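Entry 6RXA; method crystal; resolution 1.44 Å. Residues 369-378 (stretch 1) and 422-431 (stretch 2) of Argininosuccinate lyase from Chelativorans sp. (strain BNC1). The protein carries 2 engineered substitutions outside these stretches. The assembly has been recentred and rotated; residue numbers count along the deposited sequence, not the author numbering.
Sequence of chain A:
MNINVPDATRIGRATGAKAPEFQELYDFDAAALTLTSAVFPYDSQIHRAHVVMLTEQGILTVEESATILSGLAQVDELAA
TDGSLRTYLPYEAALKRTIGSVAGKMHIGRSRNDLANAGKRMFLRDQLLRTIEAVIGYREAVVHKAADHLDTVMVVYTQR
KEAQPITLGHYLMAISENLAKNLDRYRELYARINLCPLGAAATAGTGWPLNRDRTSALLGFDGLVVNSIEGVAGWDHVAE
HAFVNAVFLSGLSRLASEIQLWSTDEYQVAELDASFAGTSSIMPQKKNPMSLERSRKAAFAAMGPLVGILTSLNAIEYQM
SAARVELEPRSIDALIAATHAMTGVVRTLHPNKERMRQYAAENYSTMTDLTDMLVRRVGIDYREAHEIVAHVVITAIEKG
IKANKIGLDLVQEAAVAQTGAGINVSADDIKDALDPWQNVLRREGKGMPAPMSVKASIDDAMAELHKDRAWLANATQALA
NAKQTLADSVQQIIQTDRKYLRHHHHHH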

# COMPACT_ATOMS: atom_id res chain seq x y z
N ASP A 369 -10.83 -8.45 39.85
CA ASP A 369 -10.57 -8.18 41.26
C ASP A 369 -11.20 -9.24 42.16
O ASP A 369 -10.62 -9.60 43.19
N LEU A 370 -12.38 -9.75 41.80
CA LEU A 370 -12.95 -10.86 42.56
C LEU A 370 -12.04 -12.08 42.51
O LEU A 370 -11.81 -12.75 43.54
N THR A 371 -11.48 -12.38 41.34
CA THR A 371 -10.57 -13.52 41.18
C THR A 371 -9.27 -13.31 41.97
O THR A 371 -8.79 -14.23 42.65
N ASP A 372 -8.67 -12.12 41.84
CA ASP A 372 -7.44 -11.83 42.58
C ASP A 372 -7.67 -11.94 44.08
O ASP A 372 -6.77 -12.36 44.82
N MET A 373 -8.87 -11.56 44.53
CA MET A 373 -9.19 -11.64 45.95
C MET A 373 -9.18 -13.09 46.43
O MET A 373 -8.67 -13.38 47.52
N LEU A 374 -9.74 -14.01 45.64
CA LEU A 374 -9.73 -15.41 46.04
C LEU A 374 -8.30 -15.92 46.17
O LEU A 374 -7.95 -16.56 47.17
N VAL A 375 -7.46 -15.63 45.17
CA VAL A 375 -6.05 -16.04 45.24
C VAL A 375 -5.39 -15.46 46.49
O VAL A 375 -4.71 -16.17 47.23
N ARG A 376 -5.59 -14.17 46.72
CA ARG A 376 -4.91 -13.49 47.82
C ARG A 376 -5.42 -13.96 49.17
O ARG A 376 -4.64 -14.12 50.12
N ARG A 377 -6.73 -14.20 49.29
CA ARG A 377 -7.33 -14.52 50.58
C ARG A 377 -7.21 -15.99 50.95
O ARG A 377 -6.92 -16.32 52.10
N VAL A 378 -7.44 -16.90 50.00
CA VAL A 378 -7.43 -18.33 50.28
C VAL A 378 -6.25 -19.06 49.64
O VAL A 378 -6.09 -20.27 49.86
N GLY A 422 -16.94 -25.19 49.16
CA GLY A 422 -17.09 -23.77 49.36
C GLY A 422 -15.73 -23.08 49.40
O GLY A 422 -14.69 -23.67 49.11
N ILE A 423 -15.76 -21.81 49.76
CA ILE A 423 -14.53 -21.01 49.79
C ILE A 423 -14.62 -20.02 50.93
O ILE A 423 -15.67 -19.42 51.18
N ASN A 424 -13.50 -19.85 51.63
CA ASN A 424 -13.48 -19.13 52.91
C ASN A 424 -13.21 -17.65 52.67
O ASN A 424 -12.12 -17.12 52.91
N VAL A 425 -14.25 -16.96 52.18
CA VAL A 425 -14.22 -15.51 52.00
C VAL A 425 -15.54 -14.94 52.52
O VAL A 425 -16.57 -15.62 52.56
N SER A 426 -15.49 -13.67 52.90
CA SER A 426 -16.63 -13.01 53.54
C SER A 426 -17.42 -12.19 52.53
O SER A 426 -16.96 -11.88 51.42
N ALA A 427 -18.63 -11.81 52.95
CA ALA A 427 -19.45 -10.91 52.15
C ALA A 427 -18.75 -9.58 51.91
O ALA A 427 -18.87 -8.98 50.83
N ASP A 428 -18.00 -9.09 52.91
CA ASP A 428 -17.31 -7.82 52.74
C ASP A 428 -16.13 -7.95 51.79
O ASP A 428 -15.82 -7.00 51.06
N ASP A 429 -15.44 -9.10 51.80
CA ASP A 429 -14.39 -9.32 50.82
C ASP A 429 -14.94 -9.19 49.40
O ASP A 429 -14.31 -8.60 48.51
N ILE A 430 -16.13 -9.77 49.18
CA ILE A 430 -16.75 -9.74 47.85
C ILE A 430 -17.20 -8.33 47.49
O ILE A 430 -16.92 -7.83 46.40
N LYS A 431 -17.92 -7.67 48.41
CA LYS A 431 -18.41 -6.32 48.15
C LYS A 431 -17.27 -5.40 47.74
O LYS A 431 -17.36 -4.65 46.77

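Packing of helix 369-378 against the loop 422-426 and the first turn of helix 427-431 in argininosuccinate lyase. The helix axes approach to 10.2 Å and run at 140° to one another, so ascending residue numbers on one side meet descending numbers on the other: Leu370 lies by Ile430, Met373 by Asp429, Arg377 by Val425 and Val378 by Asn424. Together the two stretches bury 452 Å², mostly through apolar side chains. Leu370 leaves its helix sideways, but its t, p rotamer (chi1 -172°, chi2 64°) brings the tip inward, with CD1 4.1 Å from Ile430 CG2. One turn on, Met373 points toward the second stretch. Its chi1 is t, and m values at chi2 (-85°) and chi3 (-80°) fold the thioether over the start of helix 427-431: SD lies 3.8 Å from Val425 CG1, while CE reaches 3.7 Å from Asp429 CB and 4.0 Å from Ile430 CG1. Ile430 itself is m, t and buried. Leu374 also starts sideways; its m, t rotamer carries CD2 to 3.9 Å from Val425 CG1 and 4.1 Å from Ile423 CD1. Val425, chi1 m, points toward the helix and places CG1 among four of its residues: besides Met373 and Leu374, it meets Val378 CG1 at 3.8 Å and Arg377 CB at 4.2 Å. Val378, chi1 -50° (m), sets CG2 3.5 Å from Ile423 CD1 and CG1 3.4 Å from the backbone atom Asn424 O. Ile423 reaches in with chi1 t but chi2 at 143°, between wells, and in this setting CD1 contacts Leu374 and Val378. Asn424 stands sideways and exposed, with chi1 also off the wells at -146°. The polar contact lies at the exposed margin. Arg377 has chi1, chi2 and chi3 all m, which curls the chain so that NH2 forms a salt bridge with Asp429 OD2 at 3.0 Å, while Asp429 OD1 lies over one face of the guanidinium. The arginine is poorly ordered, so this pairing is probably not rigid. Asp429 is better anchored: chi1 at -70° (m) turns its carboxylate back to the helix start, where OD2 accepts from Ser426 N at 3.0 Å. In return Ser426 OG, set by a p rotamer (68°), caps the helix by accepting from Asp429 N at 3.0 Å. One carboxylate thus serves both the helix start and the arginine. Val375 and Lys431 point away from the contact, and the extended, all-t Lys431 chain is exposed.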

# COMPACT_ATOMS: atom_id res chain seq x y z
CB ASP A 369 -11.01 -6.78 41.66
CG ASP A 369 -9.93 -5.76 41.40
OD1 ASP A 369 -9.03 -6.07 40.59
OD2 ASP A 369 -9.96 -4.67 42.02
CB LEU A 370 -14.36 -11.17 42.06
CG LEU A 370 -15.19 -12.18 42.85
CD1 LEU A 370 -15.48 -11.65 44.25
CD2 LEU A 370 -16.49 -12.51 42.13
CB THR A 371 -10.24 -13.69 39.69
OG1 THR A 371 -11.44 -13.72 38.91
CG2 THR A 371 -9.45 -14.98 39.46
CB ASP A 372 -6.96 -10.42 42.26
CG ASP A 372 -6.25 -10.29 40.91
OD1 ASP A 372 -5.60 -11.26 40.46
OD2 ASP A 372 -6.32 -9.20 40.32
CB MET A 373 -10.54 -10.98 46.22
CG MET A 373 -10.95 -10.92 47.68
SD MET A 373 -11.77 -12.42 48.22
CE MET A 373 -13.42 -12.13 47.59
CB LEU A 374 -10.50 -16.26 45.04
CG LEU A 374 -11.97 -15.91 44.81
CD1 LEU A 374 -12.60 -16.93 43.85
CD2 LEU A 374 -12.73 -15.81 46.09
CB VAL A 375 -5.32 -15.59 43.97
CG1 VAL A 375 -3.82 -15.82 44.09
CG2 VAL A 375 -5.88 -16.31 42.75
CB ARG A 376 -5.10 -11.98 47.67
CG ARG A 376 -4.24 -11.12 48.56
CD ARG A 376 -4.54 -9.63 48.34
NE ARG A 376 -4.16 -9.16 47.01
CZ ARG A 376 -5.02 -8.81 46.04
NH1 ARG A 376 -6.33 -8.87 46.23
NH2 ARG A 376 -4.54 -8.40 44.87
CB ARG A 377 -8.80 -14.10 50.60
CG ARG A 377 -9.02 -12.59 50.58
CD ARG A 377 -8.82 -11.96 51.95
NE ARG A 377 -9.86 -12.35 52.90
CZ ARG A 377 -9.89 -11.98 54.18
NH1 ARG A 377 -8.94 -11.20 54.67
NH2 ARG A 377 -10.88 -12.40 54.96
CB VAL A 378 -8.76 -19.02 49.94
CG1 VAL A 378 -9.93 -18.25 50.57
CG2 VAL A 378 -8.95 -19.15 48.44
CB ILE A 423 -14.26 -20.34 48.42
CG1 ILE A 423 -12.91 -19.62 48.45
CG2 ILE A 423 -15.40 -19.40 48.05
CD1 ILE A 423 -12.15 -19.70 47.12
CB ASN A 424 -12.44 -19.76 53.84
CG ASN A 424 -12.86 -19.71 55.29
OD1 ASN A 424 -14.02 -19.94 55.62
ND2 ASN A 424 -11.91 -19.43 56.17
CB VAL A 425 -14.00 -15.09 50.53
CG1 VAL A 425 -12.66 -15.64 50.01
CG2 VAL A 425 -15.15 -15.55 49.66
CB SER A 426 -16.14 -12.09 54.65
OG SER A 426 -15.44 -10.98 54.10
CB ALA A 427 -20.79 -10.70 52.85
CB ASP A 428 -16.83 -7.29 54.09
CG ASP A 428 -17.96 -6.68 54.91
OD1 ASP A 428 -18.98 -6.27 54.33
OD2 ASP A 428 -17.81 -6.60 56.15
CB ASP A 429 -13.80 -10.73 50.98
CG ASP A 429 -12.99 -10.90 52.25
OD1 ASP A 429 -12.41 -9.91 52.74
OD2 ASP A 429 -12.93 -12.05 52.75
CB ILE A 430 -17.91 -10.76 47.80
CG1 ILE A 430 -17.37 -12.18 47.95
CG2 ILE A 430 -18.70 -10.60 46.51
CD1 ILE A 430 -18.42 -13.22 48.36
CB LYS A 431 -19.11 -5.79 49.39
CG LYS A 431 -19.82 -4.46 49.19
CD LYS A 431 -20.30 -3.89 50.52
CE LYS A 431 -21.04 -2.58 50.33
NZ LYS A 431 -21.30 -1.88 51.62